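Local coordinates for conserved hypothetical protein (Pseudomonas aeruginosa PAO1, PDB 1TE5) that is of unproven function but, as a predicted class-II glutamine amidotransferase, probably releases ammonia from glutamine for transfer to an acceptor not yet identified, at residues F19-M23 with A54-S58; I38-E42 with F67-T73; I95-G99 with Y121-G125. All blocks are in the same frame, centred on the assembly; numbering follows the deposited sequence.

Contact 1: residues F19-M23 with A54-S58; sequences FTGLM and ASVDS
Phe19, extended, closes strand 12-19; its CB is directed toward residues 54-58, but the ring (chi1 m) turns away to pack on Val64 and Gln65 of helix 59-66. Thr20 (phi/psi -66/129) turns its side chain away. Gly21 CA (-56/152) and Asp57 CA are the nearest CA pair, 6.8 Å apart; Gly21 CA lies 3.6 Å from Asp57 OD1. Leu22 (-51/150) makes the main contact: its N donates a hydrogen bond to Asp57 OD1 (3.2 Å, 160°), and its side chain, chi1 m and chi2 t, reaches over the backbone at 55-56, placing CD1 3.6 Å from Val56 C and 3.9 Å from Ser55 O. Residues 54-58 form an irregular loop in which Ser55 (-101/6) breaks an otherwise extended run; Asp57 chi1, -98° and between wells, carries the carboxylate toward Leu22 N, while OD2 forms a salt bridge with Arg33. The contact, burying 185 Å² summed over both segments, centres on a side-chain-to-backbone hydrogen bond between two surface loops of the N-terminal nucleophile (Ntn) hydrolase fold expected of class-II amidotransferases.

Contact 2: residues I38-E42 with F67-T73; sequences IAFYE and FPIKSET
Strand 35-42 meets the chain that leaves helix 59-66, runs through short strand 70-71 and turns at Glu72 (phi/psi -101/-19) into strand 73-80; the directions of 39-42 and 67-73 are 89° apart. Residues 38-42 are extended, as are Ser71 and Thr73. The closest CA pairs are Phe40-Thr73 (5.6 Å) and Tyr41-Ser71 (5.7 Å).

One direct hydrogen bond joins the segments, Tyr41 N to Thr73 O (3.1 Å, 145°), ordinary antiparallel pairing within the seven-stranded sheet; Phe40 CA makes a CA-H...O contact with the same Thr73 O at 3.2 Å. At the corner a water bridges Tyr41 O and Glu72 N, 2.8 Å from each; further back, another donates to Glu42 OE1 and Lys70 O, 3.1 Å from each. Glu42 OE1 also pairs with Arg47.

Apolar contacts along 67-70 centre on Phe40, chi1 p. Ile69 CG2 lies over its face in a CH-pi contact, 3.6 Å from the ring centroid. Phe67, chi1 t, meets it obliquely, with centroids 5.6 Å apart, planes at 48° and CZ of Phe40 3.4 Å from CE2 of Phe67; Phe67 also packs on Pro52 of the second subunit. Tyr41, chi1 m, brings CD1 to 3.6 Å from Thr73 CB.

Strand pairing thus holds at Thr73, while 70-71 departs to the four-stranded sheet beside 12-19. Ser71 OG, 3.3 Å from Phe40 CB, has no polar partner in the model, so packing dominates there.

Contact 3: residues I95-G99 with Y121-G125; sequences IRELG and YRPVG
This buried contact packs strand 94-98, the outermost within this chain of a six-stranded antiparallel sheet, against the irregular connection leading to helix 128-143. Residues 95-98 are extended; the closest CA pair is Arg96-Tyr121, 8.4 Å apart, so side chains span the gap. Tyr121 (chi1 m, chi2 93°) reaches back to the strand and donates a hydrogen bond from OH to Glu97 O, 3.0 Å away. Its CD2 lies 3.5 Å from Arg96 CD, and its CE1 4.1 Å from Leu98 CD1. Arg96, with chi1 and chi2 between wells (-134° and 143°) and chi3 m, folds so that NE donates to Ile95 O (3.2 Å), while NH2 comes within 2.7 Å of Arg122 O. NH1 forms a salt bridge with Glu130, which also accepts from the amides of Val124 and Gly125. Arg122 N hydrogen-bonds to Glu97 OE2 of the second subunit, and reciprocally. The buried charge of Arg96 is therefore met by Glu130 and its NE by Ile95 O, coupling strand, loop and helix within the dimer interface.

Contacts 1 and 2 interlock along the chain, since their segments alternate, and helix 59-66 lies between residues 54-58 and 67-73. Their centres are 22 Å apart, although their nearest atoms come within about 4 Å without touching. Contact 3 follows later in sequence, its centre 20 Å from that of contact 2 (nearest atoms about 5 Å) and 30 Å from that of contact 1 (about 16 Å), touching neither. Contacts 2 and 3 both reach the second subunit, whereas no other chain of the assembly touches contact 1. Tyr41 of contact 2 hydrogen-bonds to Thr104, on the strand paired with 94-98. No ligand or catalytic residue is identified in the segments, so none is assigned a catalytic role.

Contact 1: residues F19-M23 with A54-S58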
loop_
_atom_site.group_PDB
_atom_site.type_symbol
_atom_site.label_atom_id
_atom_site.label_comp_id
_atom_site.label_asym_id
_atom_site.label_seq_id
_atom_site.Cartn_x
_atom_site.Cartn_y
_atom_site.Cartn_z
ATOM N N PHE A 19 15.360 -0.955 -12.796
ATOM C CA PHE A 19 15.481 0.462 -13.112
ATOM C C PHE A 19 16.969 0.720 -13.342
ATOM O O PHE A 19 17.805 0.359 -12.499
ATOM C CB PHE A 19 14.987 1.333 -11.959
ATOM C CG PHE A 19 13.505 1.466 -11.904
ATOM C CD1 PHE A 19 12.867 2.522 -12.552
ATOM C CD2 PHE A 19 12.733 0.531 -11.216
ATOM C CE1 PHE A 19 11.477 2.647 -12.515
ATOM C CE2 PHE A 19 11.342 0.643 -11.170
ATOM C CZ PHE A 19 10.711 1.703 -11.822
ATOM N N THR A 20 17.316 1.221 -14.524
ATOM C CA THR A 20 18.714 1.529 -14.789
ATOM C C THR A 20 19.043 2.669 -13.823
ATOM O O THR A 20 18.275 3.632 -13.717
ATOM C CB THR A 20 18.956 2.010 -16.261
ATOM O OG1 THR A 20 18.701 0.943 -17.185
ATOM C CG2 THR A 20 20.408 2.480 -16.447
ATOM N N GLY A 21 20.128 2.510 -13.065
ATOM C CA GLY A 21 20.532 3.545 -12.127
ATOM C C GLY A 21 20.713 4.873 -12.842
ATOM O O GLY A 21 20.995 4.900 -14.043
ATOM N N LEU A 22 20.507 5.968 -12.119
ATOM C CA LEU A 22 20.652 7.310 -12.678
ATOM C C LEU A 22 21.994 7.510 -13.404
ATOM O O LEU A 22 23.006 6.889 -13.050
ATOM C CB LEU A 22 20.541 8.339 -11.551
ATOM C CG LEU A 22 19.294 8.273 -10.680
ATOM C CD1 LEU A 22 19.488 9.126 -9.457
ATOM C CD2 LEU A 22 18.106 8.739 -11.483
ATOM N N MET A 23 21.997 8.376 -14.415
ATOM C CA MET A 23 23.214 8.679 -15.167
ATOM C C MET A 23 23.096 9.986 -15.942
ATOM O O MET A 23 21.996 10.446 -16.232
ATOM C CB MET A 23 23.571 7.540 -16.137
ATOM C CG MET A 23 22.606 7.341 -17.302
ATOM S SD MET A 23 23.211 6.126 -18.512
ATOM C CE MET A 23 23.605 7.186 -19.911
ATOM N N ALA A 54 12.414 11.990 -8.119
ATOM C CA ALA A 54 13.609 11.705 -7.323
ATOM C C ALA A 54 14.969 12.082 -7.926
ATOM O O ALA A 54 15.222 11.837 -9.101
ATOM C CB ALA A 54 13.605 10.264 -6.813
ATOM N N SER A 55 15.839 12.683 -7.115
ATOM C CA SER A 55 17.176 13.085 -7.572
ATOM C C SER A 55 18.232 12.122 -7.122
ATOM O O SER A 55 19.428 12.342 -7.289
ATOM C CB SER A 55 17.476 14.551 -7.309
ATOM O OG SER A 55 16.636 15.491 -7.971
ATOM N N VAL A 56 17.738 11.024 -6.508
ATOM C CA VAL A 56 18.604 9.984 -5.986
ATOM C C VAL A 56 17.967 8.617 -6.279
ATOM O O VAL A 56 16.801 8.547 -6.694
ATOM C CB VAL A 56 18.666 10.237 -4.443
ATOM C CG1 VAL A 56 18.791 8.952 -3.653
ATOM C CG2 VAL A 56 19.820 11.167 -4.116
ATOM N N ASP A 57 18.751 7.545 -6.164
ATOM C CA ASP A 57 18.219 6.194 -6.353
ATOM C C ASP A 57 17.659 5.799 -4.980
ATOM O O ASP A 57 18.401 5.353 -4.104
ATOM C CB ASP A 57 19.325 5.216 -6.793
ATOM C CG ASP A 57 19.338 4.983 -8.301
ATOM O OD1 ASP A 57 20.359 5.291 -8.951
ATOM O OD2 ASP A 57 18.326 4.482 -8.834
ATOM N N SER A 58 16.361 6.017 -4.788
ATOM C CA SER A 58 15.697 5.734 -3.515
ATOM C C SER A 58 15.628 4.270 -3.061
ATOM O O SER A 58 15.958 3.355 -3.819
ATOM C CB SER A 58 14.301 6.358 -3.502
ATOM O OG SER A 58 13.482 5.795 -4.509
#

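Contact 2: residues I38-E42 with F67-T73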
loop_
_atom_site.group_PDB
_atom_site.type_symbol
_atom_site.label_atom_id
_atom_site.label_comp_id
_atom_site.label_asym_id
_atom_site.label_seq_id
_atom_site.Cartn_x
_atom_site.Cartn_y
_atom_site.Cartn_z
ATOM N N ILE A 38 4.166 0.702 -9.040
ATOM C CA ILE A 38 3.909 -0.675 -9.426
ATOM C C ILE A 38 3.121 -1.372 -8.330
ATOM O O ILE A 38 3.603 -1.524 -7.206
ATOM C CB ILE A 38 5.226 -1.447 -9.648
ATOM C CG1 ILE A 38 6.039 -0.787 -10.762
ATOM C CG2 ILE A 38 4.933 -2.900 -9.992
ATOM C CD1 ILE A 38 7.470 -1.251 -10.830
ATOM N N ALA A 39 1.893 -1.756 -8.656
ATOM C CA ALA A 39 1.029 -2.461 -7.728
ATOM C C ALA A 39 0.770 -3.827 -8.324
ATOM O O ALA A 39 0.703 -3.972 -9.536
ATOM C CB ALA A 39 -0.268 -1.711 -7.542
ATOM N N PHE A 40 0.732 -4.845 -7.478
ATOM C CA PHE A 40 0.456 -6.195 -7.938
ATOM C C PHE A 40 -0.231 -6.996 -6.843
ATOM O O PHE A 40 -0.204 -6.608 -5.676
ATOM C CB PHE A 40 1.722 -6.891 -8.458
ATOM C CG PHE A 40 2.811 -7.031 -7.442
ATOM C CD1 PHE A 40 2.957 -8.217 -6.717
ATOM C CD2 PHE A 40 3.718 -5.995 -7.234
ATOM C CE1 PHE A 40 4.000 -8.374 -5.791
ATOM C CE2 PHE A 40 4.761 -6.133 -6.316
ATOM C CZ PHE A 40 4.903 -7.328 -5.592
ATOM N N TYR A 41 -0.868 -8.097 -7.220
ATOM C CA TYR A 41 -1.598 -8.906 -6.260
ATOM C C TYR A 41 -0.990 -10.233 -5.866
ATOM O O TYR A 41 -0.332 -10.890 -6.654
ATOM C CB TYR A 41 -3.016 -9.130 -6.765
ATOM C CG TYR A 41 -3.778 -7.847 -6.944
ATOM C CD1 TYR A 41 -3.547 -7.026 -8.046
ATOM C CD2 TYR A 41 -4.727 -7.451 -6.011
ATOM C CE1 TYR A 41 -4.241 -5.839 -8.214
ATOM C CE2 TYR A 41 -5.428 -6.269 -6.166
ATOM C CZ TYR A 41 -5.184 -5.468 -7.268
ATOM O OH TYR A 41 -5.882 -4.299 -7.413
ATOM N N GLU A 42 -1.267 -10.632 -4.633
ATOM C CA GLU A 42 -0.811 -11.886 -4.057
ATOM C C GLU A 42 -2.029 -12.489 -3.365
ATOM O O GLU A 42 -2.183 -12.489 -2.140
ATOM C CB GLU A 42 0.245 -11.586 -3.000
ATOM C CG GLU A 42 1.382 -12.577 -2.921
ATOM C CD GLU A 42 2.604 -11.990 -2.226
ATOM O OE1 GLU A 42 3.348 -11.221 -2.876
ATOM O OE2 GLU A 42 2.817 -12.300 -1.033
ATOM N N PHE A 67 12.637 -7.450 -4.576
ATOM C CA PHE A 67 11.510 -8.306 -4.226
ATOM C C PHE A 67 11.173 -9.311 -5.328
ATOM O O PHE A 67 10.926 -8.927 -6.467
ATOM C CB PHE A 67 10.272 -7.434 -3.936
ATOM C CG PHE A 67 9.060 -8.215 -3.488
ATOM C CD1 PHE A 67 8.835 -8.468 -2.143
ATOM C CD2 PHE A 67 8.153 -8.714 -4.414
ATOM C CE1 PHE A 67 7.725 -9.206 -1.726
ATOM C CE2 PHE A 67 7.044 -9.451 -4.006
ATOM C CZ PHE A 67 6.833 -9.698 -2.660
ATOM N N PRO A 68 11.208 -10.618 -5.015
ATOM C CA PRO A 68 10.870 -11.601 -6.052
ATOM C C PRO A 68 9.360 -11.514 -6.276
ATOM O O PRO A 68 8.584 -12.003 -5.468
ATOM C CB PRO A 68 11.262 -12.933 -5.402
ATOM C CG PRO A 68 12.346 -12.547 -4.452
ATOM C CD PRO A 68 11.793 -11.283 -3.842
ATOM N N ILE A 69 8.966 -10.780 -7.307
ATOM C CA ILE A 69 7.565 -10.589 -7.647
ATOM C C ILE A 69 7.006 -11.759 -8.456
ATOM O O ILE A 69 7.673 -12.293 -9.347
ATOM C CB ILE A 69 7.367 -9.285 -8.457
ATOM C CG1 ILE A 69 7.887 -8.077 -7.673
ATOM C CG2 ILE A 69 5.900 -9.104 -8.814
ATOM C CD1 ILE A 69 7.728 -6.758 -8.399
ATOM N N LYS A 70 5.775 -12.149 -8.144
ATOM C CA LYS A 70 5.113 -13.244 -8.840
ATOM C C LYS A 70 3.601 -13.110 -8.637
ATOM O O LYS A 70 3.073 -13.502 -7.596
ATOM C CB LYS A 70 5.611 -14.580 -8.293
ATOM C CG LYS A 70 5.274 -15.772 -9.162
ATOM C CD LYS A 70 5.544 -17.089 -8.448
ATOM C CE LYS A 70 7.031 -17.347 -8.235
ATOM N NZ LYS A 70 7.749 -17.677 -9.501
ATOM N N SER A 71 2.915 -12.554 -9.630
ATOM C CA SER A 71 1.470 -12.359 -9.552
ATOM C C SER A 71 0.716 -12.560 -10.863
ATOM O O SER A 71 1.308 -12.840 -11.909
ATOM C CB SER A 71 1.148 -10.975 -8.998
ATOM O OG SER A 71 1.827 -9.966 -9.711
ATOM N N GLU A 72 -0.611 -12.493 -10.769
ATOM C CA GLU A 72 -1.487 -12.647 -11.926
ATOM C C GLU A 72 -1.977 -11.300 -12.417
ATOM O O GLU A 72 -2.412 -11.183 -13.557
ATOM C CB GLU A 72 -2.696 -13.512 -11.575
ATOM C CG GLU A 72 -2.343 -14.909 -11.108
ATOM C CD GLU A 72 -3.563 -15.807 -10.956
ATOM O OE1 GLU A 72 -3.507 -16.957 -11.421
ATOM O OE2 GLU A 72 -4.575 -15.373 -10.375
ATOM N N THR A 73 -1.886 -10.280 -11.566
ATOM C CA THR A 73 -2.350 -8.938 -11.909
ATOM C C THR A 73 -1.365 -7.849 -11.481
ATOM O O THR A 73 -1.079 -7.671 -10.292
ATOM C CB THR A 73 -3.728 -8.636 -11.264
ATOM O OG1 THR A 73 -4.623 -9.726 -11.521
ATOM C CG2 THR A 73 -4.323 -7.352 -11.830
HETATM O O HOH W 1 -2.045 -12.422 -8.309
HETATM O O HOH W 2 4.842 -12.405 -5.265
#

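Contact 3: residues I95-G99 with Y121-G125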
loop_
_atom_site.group_PDB
_atom_site.type_symbol
_atom_site.label_atom_id
_atom_site.label_comp_id
_atom_site.label_asym_id
_atom_site.label_seq_id
_atom_site.Cartn_x
_atom_site.Cartn_y
_atom_site.Cartn_z
ATOM N N ILE A 95 -4.979 3.066 -4.749
ATOM C CA ILE A 95 -5.722 1.920 -4.226
ATOM C C ILE A 95 -6.871 2.348 -3.317
ATOM O O ILE A 95 -6.771 3.337 -2.590
ATOM C CB ILE A 95 -4.799 0.973 -3.420
ATOM C CG1 ILE A 95 -3.566 0.600 -4.243
ATOM C CG2 ILE A 95 -5.557 -0.288 -2.991
ATOM C CD1 ILE A 95 -2.635 -0.325 -3.523
ATOM N N ARG A 96 -7.959 1.583 -3.360
ATOM C CA ARG A 96 -9.136 1.836 -2.533
ATOM C C ARG A 96 -10.015 0.596 -2.548
ATOM O O ARG A 96 -10.214 -0.007 -3.605
ATOM C CB ARG A 96 -9.905 3.058 -3.042
ATOM C CG ARG A 96 -10.294 4.012 -1.927
ATOM C CD ARG A 96 -10.206 5.478 -2.337
ATOM N NE ARG A 96 -8.810 5.787 -2.613
ATOM C CZ ARG A 96 -8.267 6.994 -2.499
ATOM N NH1 ARG A 96 -6.991 7.162 -2.787
ATOM N NH2 ARG A 96 -8.989 8.032 -2.093
ATOM N N GLU A 97 -10.485 0.168 -1.378
ATOM C CA GLU A 97 -11.333 -1.020 -1.330
ATOM C C GLU A 97 -12.802 -0.711 -1.552
ATOM O O GLU A 97 -13.322 0.294 -1.068
ATOM C CB GLU A 97 -11.139 -1.818 -0.031
ATOM C CG GLU A 97 -11.903 -1.314 1.185
ATOM C CD GLU A 97 -13.263 -1.987 1.408
ATOM O OE1 GLU A 97 -13.643 -2.939 0.691
ATOM O OE2 GLU A 97 -13.954 -1.542 2.334
ATOM N N LEU A 98 -13.433 -1.581 -2.326
ATOM C CA LEU A 98 -14.845 -1.510 -2.654
ATOM C C LEU A 98 -15.288 -2.975 -2.715
ATOM O O LEU A 98 -14.650 -3.807 -3.364
ATOM C CB LEU A 98 -15.067 -0.812 -4.005
ATOM C CG LEU A 98 -16.487 -0.316 -4.315
ATOM C CD1 LEU A 98 -16.457 0.681 -5.446
ATOM C CD2 LEU A 98 -17.407 -1.468 -4.651
ATOM N N GLY A 99 -16.341 -3.300 -1.977
ATOM C CA GLY A 99 -16.841 -4.660 -1.974
ATOM C C GLY A 99 -15.906 -5.717 -1.414
ATOM O O GLY A 99 -16.048 -6.891 -1.732
ATOM N N TYR A 121 -15.935 8.273 -1.690
ATOM C CA TYR A 121 -14.490 8.262 -1.836
ATOM C C TYR A 121 -13.994 9.667 -2.134
ATOM O O TYR A 121 -14.576 10.391 -2.941
ATOM C CB TYR A 121 -14.074 7.315 -2.965
ATOM C CG TYR A 121 -14.470 5.872 -2.746
ATOM C CD1 TYR A 121 -15.672 5.372 -3.252
ATOM C CD2 TYR A 121 -13.636 4.994 -2.051
ATOM C CE1 TYR A 121 -16.035 4.036 -3.077
ATOM C CE2 TYR A 121 -13.990 3.651 -1.872
ATOM C CZ TYR A 121 -15.192 3.184 -2.388
ATOM O OH TYR A 121 -15.553 1.869 -2.215
ATOM N N ARG A 122 -12.918 10.057 -1.465
ATOM C CA ARG A 122 -12.333 11.372 -1.668
ATOM C C ARG A 122 -10.835 11.225 -1.920
ATOM O O ARG A 122 -10.184 10.345 -1.352
ATOM C CB ARG A 122 -12.571 12.260 -0.442
ATOM C CG ARG A 122 -14.032 12.466 -0.082
ATOM C CD ARG A 122 -14.161 13.508 1.011
ATOM N NE ARG A 122 -15.527 13.643 1.502
ATOM C CZ ARG A 122 -16.526 14.185 0.818
ATOM N NH1 ARG A 122 -17.732 14.260 1.357
ATOM N NH2 ARG A 122 -16.323 14.645 -0.406
ATOM N N PRO A 123 -10.287 12.026 -2.849
ATOM C CA PRO A 123 -8.852 11.918 -3.108
ATOM C C PRO A 123 -8.027 12.471 -1.934
ATOM O O PRO A 123 -8.466 13.382 -1.214
ATOM C CB PRO A 123 -8.678 12.753 -4.384
ATOM C CG PRO A 123 -9.728 13.790 -4.264
ATOM C CD PRO A 123 -10.918 12.983 -3.778
ATOM N N VAL A 124 -6.877 11.848 -1.700
ATOM C CA VAL A 124 -5.954 12.281 -0.653
ATOM C C VAL A 124 -5.008 13.337 -1.262
ATOM O O VAL A 124 -4.606 14.301 -0.597
ATOM C CB VAL A 124 -5.144 11.085 -0.106
ATOM C CG1 VAL A 124 -4.184 11.549 0.984
ATOM C CG2 VAL A 124 -6.099 10.022 0.438
ATOM N N GLY A 125 -4.655 13.116 -2.529
ATOM C CA GLY A 125 -3.794 14.020 -3.275
ATOM C C GLY A 125 -4.599 14.999 -4.116
ATOM O O GLY A 125 -5.826 15.070 -4.010
#